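Local coordinates for protein putative adenylate cyclase (Vibrio parahaemolyticus, PDB 2ACA) that is of unknown function but belongs to the CYTH family and may be a class IV-like adenylate cyclase, at residues 90-93 with 94-97; 98-102 with 103-107. All coordinates share one frame; numbering follows the deposited sequence.

Contacts 1 and 2 follow each other along one short helix, 93-102, of the CYTH domain, with their centres about 12 Å apart. Contact 1 (90-93 with 94-97) is where the chain leaves strand 85-89 and starts the helix; contact 2 (98-102 with 103-107) is where the helix stops and the chain turns into strand 106-120. Both lie on the same side of the chain's centre, about 19 and 23 Å from it measured between centres. In each, one face of the helix packs on Leu64 of strand 61-68, through Leu93, Ala96 and Gln97 and then Leu100, while other residues reach the second subunit.

Contact 1 (90-93 with 94-97); sequences ITKL and DSAQ
With chi1 at 55° and the chain extended beyond CG1, Ile90 sends CD1 to the first turn of helix 93-102, where it meets CB of Ala96 at 3.6 Å. The motif is a helix N-terminus: Lys92 sits at the N-cap position, and its carbonyl O accepts the bond from Ala96 N at 3.0 Å (N-H...O 164°). The next rung follows at once, Gln97 N giving to Leu93 O at 2.9 Å.

Lys92 touches the helix through the base of its side chain rather than its ammonium. Its CB lies 3.5 Å from Ser95 OG and CD comes nearly as close, whereas NZ leads away. Asp94 folds back over the same turn. Its chi1 of 40° holds CG between the backbone N and the carbonyl carbon, and OD1 takes a weak bond from Ser95 N.

Leu93 and Gln97 cross obliquely, and both pack on Leu64 and on Trp46 of strand 35-49. On the loop side, Lys92 N hydrogen-bonds to Thr88 OG1 of the second subunit and Thr91 OG1 to Asn89 N of that same subunit, so this helix start is also part of the dimer contact. The Gln97 side chain lies along Leu93, with Gln97 CG 3.2 Å from Leu93 O and the amide OE1 of Gln97 4.0 Å from Leu93 CG.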
loop_
_atom_site.group_PDB
_atom_site.type_symbol
_atom_site.label_atom_id
_atom_site.label_comp_id
_atom_site.label_asym_id
_atom_site.label_seq_id
_atom_site.Cartn_x
_atom_site.Cartn_y
_atom_site.Cartn_z
ATOM N N ILE A 90 -3.639 2.600 2.279
ATOM C CA ILE A 90 -3.774 1.965 0.967
ATOM C C ILE A 90 -5.221 2.174 0.552
ATOM O O ILE A 90 -6.106 2.255 1.409
ATOM C CB ILE A 90 -3.458 0.438 1.019
ATOM C CG1 ILE A 90 -4.333 -0.252 2.075
ATOM C CG2 ILE A 90 -1.972 0.212 1.345
ATOM C CD1 ILE A 90 -4.117 -1.769 2.146
ATOM N N THR A 91 -5.467 2.271 -0.752
ATOM C CA THR A 91 -6.825 2.485 -1.245
ATOM C C THR A 91 -7.576 1.199 -1.598
ATOM O O THR A 91 -8.799 1.160 -1.526
ATOM C CB THR A 91 -6.825 3.406 -2.479
ATOM O OG1 THR A 91 -5.958 2.856 -3.480
ATOM C CG2 THR A 91 -6.335 4.805 -2.095
ATOM N N LYS A 92 -6.856 0.147 -1.966
ATOM C CA LYS A 92 -7.504 -1.117 -2.328
ATOM C C LYS A 92 -7.051 -2.264 -1.438
ATOM O O LYS A 92 -6.001 -2.863 -1.661
ATOM C CB LYS A 92 -7.212 -1.464 -3.791
ATOM C CG LYS A 92 -7.741 -0.450 -4.788
ATOM C CD LYS A 92 -7.328 -0.806 -6.209
ATOM C CE LYS A 92 -7.785 0.260 -7.190
ATOM N NZ LYS A 92 -7.231 1.606 -6.848
ATOM N N LEU A 93 -7.859 -2.574 -0.434
ATOM C CA LEU A 93 -7.548 -3.641 0.506
ATOM C C LEU A 93 -7.462 -5.008 -0.160
ATOM O O LEU A 93 -6.542 -5.788 0.118
ATOM C CB LEU A 93 -8.610 -3.682 1.609
ATOM C CG LEU A 93 -8.518 -4.866 2.563
ATOM C CD1 LEU A 93 -7.217 -4.790 3.359
ATOM C CD2 LEU A 93 -9.730 -4.860 3.483
ATOM N N ASP A 94 -8.424 -5.307 -1.027
ATOM C CA ASP A 94 -8.433 -6.595 -1.708
ATOM C C ASP A 94 -7.186 -6.749 -2.589
ATOM O O ASP A 94 -6.590 -7.822 -2.656
ATOM C CB ASP A 94 -9.709 -6.761 -2.545
ATOM C CG ASP A 94 -10.117 -5.486 -3.261
ATOM O OD1 ASP A 94 -9.267 -4.579 -3.416
ATOM O OD2 ASP A 94 -11.293 -5.396 -3.678
ATOM N N SER A 95 -6.782 -5.678 -3.258
ATOM C CA SER A 95 -5.593 -5.764 -4.095
ATOM C C SER A 95 -4.390 -6.060 -3.209
ATOM O O SER A 95 -3.574 -6.932 -3.523
ATOM C CB SER A 95 -5.393 -4.465 -4.863
ATOM O OG SER A 95 -6.482 -4.256 -5.731
ATOM N N ALA A 96 -4.296 -5.348 -2.089
ATOM C CA ALA A 96 -3.207 -5.555 -1.141
ATOM C C ALA A 96 -3.158 -7.013 -0.665
ATOM O O ALA A 96 -2.087 -7.626 -0.608
ATOM C CB ALA A 96 -3.370 -4.614 0.057
ATOM N N GLN A 97 -4.316 -7.568 -0.316
ATOM C CA GLN A 97 -4.385 -8.962 0.140
ATOM C C GLN A 97 -3.877 -9.906 -0.953
ATOM O O GLN A 97 -3.050 -10.784 -0.707
ATOM C CB GLN A 97 -5.833 -9.327 0.490
ATOM C CG GLN A 97 -6.393 -8.560 1.688
ATOM C CD GLN A 97 -7.884 -8.805 1.901
ATOM O OE1 GLN A 97 -8.367 -8.832 3.037
ATOM N NE2 GLN A 97 -8.617 -8.973 0.811
#

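Contact 2 (98-102 with 103-107)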
loop_
_atom_site.group_PDB
_atom_site.type_symbol
_atom_site.label_atom_id
_atom_site.label_comp_id
_atom_site.label_asym_id
_atom_site.label_seq_id
_atom_site.Cartn_x
_atom_site.Cartn_y
_atom_site.Cartn_z
ATOM N N SER A 98 -4.379 -9.703 -2.165
ATOM C CA SER A 98 -4.008 -10.534 -3.304
ATOM C C SER A 98 -2.501 -10.437 -3.611
ATOM O O SER A 98 -1.847 -11.443 -3.891
ATOM C CB SER A 98 -4.841 -10.115 -4.520
ATOM O OG SER A 98 -4.631 -10.991 -5.612
HETATM N N MSE A 99 -1.948 -9.228 -3.540
HETATM C CA MSE A 99 -0.524 -9.052 -3.810
HETATM C C MSE A 99 0.345 -9.752 -2.767
HETATM O O MSE A 99 1.353 -10.365 -3.114
HETATM C CB MSE A 99 -0.166 -7.564 -3.878
HETATM C CG MSE A 99 -0.628 -6.871 -5.146
HETATM SE SE MSE A 99 -0.041 -5.008 -5.280
HETATM C CE MSE A 99 -1.439 -4.259 -4.178
ATOM N N LEU A 100 -0.035 -9.665 -1.494
ATOM C CA LEU A 100 0.739 -10.321 -0.440
ATOM C C LEU A 100 0.742 -11.849 -0.625
ATOM O O LEU A 100 1.737 -12.523 -0.361
ATOM C CB LEU A 100 0.184 -9.967 0.949
ATOM C CG LEU A 100 0.477 -8.576 1.520
ATOM C CD1 LEU A 100 -0.067 -8.469 2.953
ATOM C CD2 LEU A 100 1.976 -8.337 1.502
ATOM N N GLU A 101 -0.370 -12.403 -1.076
ATOM C CA GLU A 101 -0.423 -13.851 -1.285
ATOM C C GLU A 101 0.466 -14.205 -2.476
ATOM O O GLU A 101 1.196 -15.193 -2.455
ATOM C CB GLU A 101 -1.867 -14.293 -1.518
ATOM C CG GLU A 101 -2.769 -13.880 -0.370
ATOM C CD GLU A 101 -4.015 -14.720 -0.256
ATOM O OE1 GLU A 101 -3.885 -15.947 -0.057
ATOM O OE2 GLU A 101 -5.123 -14.156 -0.358
ATOM N N ASN A 102 0.422 -13.365 -3.498
ATOM C CA ASN A 102 1.238 -13.574 -4.680
ATOM C C ASN A 102 2.709 -13.465 -4.249
ATOM O O ASN A 102 3.590 -14.097 -4.829
ATOM C CB ASN A 102 0.874 -12.517 -5.728
ATOM C CG ASN A 102 1.392 -12.858 -7.124
ATOM O OD1 ASN A 102 1.047 -12.189 -8.099
ATOM N ND2 ASN A 102 2.228 -13.885 -7.219
HETATM N N MSE A 103 2.962 -12.678 -3.207
HETATM C CA MSE A 103 4.320 -12.503 -2.686
HETATM C C MSE A 103 4.732 -13.662 -1.783
HETATM O O MSE A 103 5.795 -13.633 -1.163
HETATM C CB MSE A 103 4.431 -11.171 -1.930
HETATM C CG MSE A 103 4.566 -9.954 -2.864
HETATM SE SE MSE A 103 3.960 -8.251 -2.133
HETATM C CE MSE A 103 5.493 -7.816 -1.034
ATOM N N GLY A 104 3.880 -14.679 -1.705
ATOM C CA GLY A 104 4.185 -15.839 -0.890
ATOM C C GLY A 104 3.686 -15.802 0.544
ATOM O O GLY A 104 4.008 -16.690 1.328
ATOM N N TYR A 105 2.906 -14.787 0.894
ATOM C CA TYR A 105 2.385 -14.671 2.255
ATOM C C TYR A 105 0.988 -15.275 2.400
ATOM O O TYR A 105 0.235 -15.347 1.437
ATOM C CB TYR A 105 2.342 -13.198 2.667
ATOM C CG TYR A 105 3.711 -12.585 2.846
ATOM C CD1 TYR A 105 4.434 -12.786 4.020
ATOM C CD2 TYR A 105 4.297 -11.822 1.830
ATOM C CE1 TYR A 105 5.712 -12.242 4.188
ATOM C CE2 TYR A 105 5.576 -11.273 1.984
ATOM C CZ TYR A 105 6.276 -11.487 3.169
ATOM O OH TYR A 105 7.529 -10.937 3.352
ATOM N N GLU A 106 0.653 -15.704 3.614
ATOM C CA GLU A 106 -0.659 -16.278 3.897
ATOM C C GLU A 106 -1.225 -15.746 5.222
ATOM O O GLU A 106 -0.475 -15.452 6.151
ATOM C CB GLU A 106 -0.573 -17.809 3.955
ATOM C CG GLU A 106 0.457 -18.343 4.931
ATOM C CD GLU A 106 0.519 -19.866 4.942
ATOM O OE1 GLU A 106 0.480 -20.477 3.851
ATOM O OE2 GLU A 106 0.616 -20.451 6.038
ATOM N N VAL A 107 -2.546 -15.621 5.296
ATOM C CA VAL A 107 -3.192 -15.141 6.510
ATOM C C VAL A 107 -2.962 -16.152 7.625
ATOM O O VAL A 107 -3.386 -17.297 7.526
ATOM C CB VAL A 107 -4.719 -14.977 6.327
ATOM C CG1 VAL A 107 -5.332 -14.432 7.608
ATOM C CG2 VAL A 107 -5.016 -14.029 5.167
HETATM O O HOH W 1 0.647 -17.398 -0.775
HETATM O O HOH W 2 -4.338 -16.501 3.238
#
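Leu100 O and Tyr105 N, 2.8 Å apart, make the 6→1 bond of a Schellman motif that ends helix 93-102. Its partner, the 5→2 bond, runs from Gly104 N to Glu101 O, also 2.8 Å, and Gly104, at phi 92°, is the C-prime residue. The two bonds use their carbonyls differently. Tyr105 N is tilted only 22° from the plane of its acceptor, whereas Gly104 N stands well above the Glu101 carbonyl plane, 64° out of it, and so is not on a lone pair.

Met103 N keeps the last helical bond, to Met99 O at 2.8 Å, and adds a weak one to Leu100 O. That oxygen therefore accepts from two amides, and it also lies in the plane of the Tyr105 ring at its edge, 3.4 Å from CD2.

Glu101 O has a second donor in water 1, which also donates to Tyr105 O and so ties the helix end to the outgoing chain. Tyr105 O in turn receives a CA-H...O contact from Glu101. Farther on, water 2 accepts from Val107 N and donates weakly to Glu101 OE1. Glu106 OE2 is satisfied by a salt bridge to Arg53, and Asn102 O by Lys60 of the second subunit.

The apolar side chains meet around Leu100, which also packs on Tyr48 and Leu64, joining the helix to the sheet. Leu100 CD2 lies 4.1 Å from Met103 SE and 4.2 Å from Tyr105 CD2. The selenomethionine Met103 bends at chi3, and SE rests 3.5 Å from Met99 O.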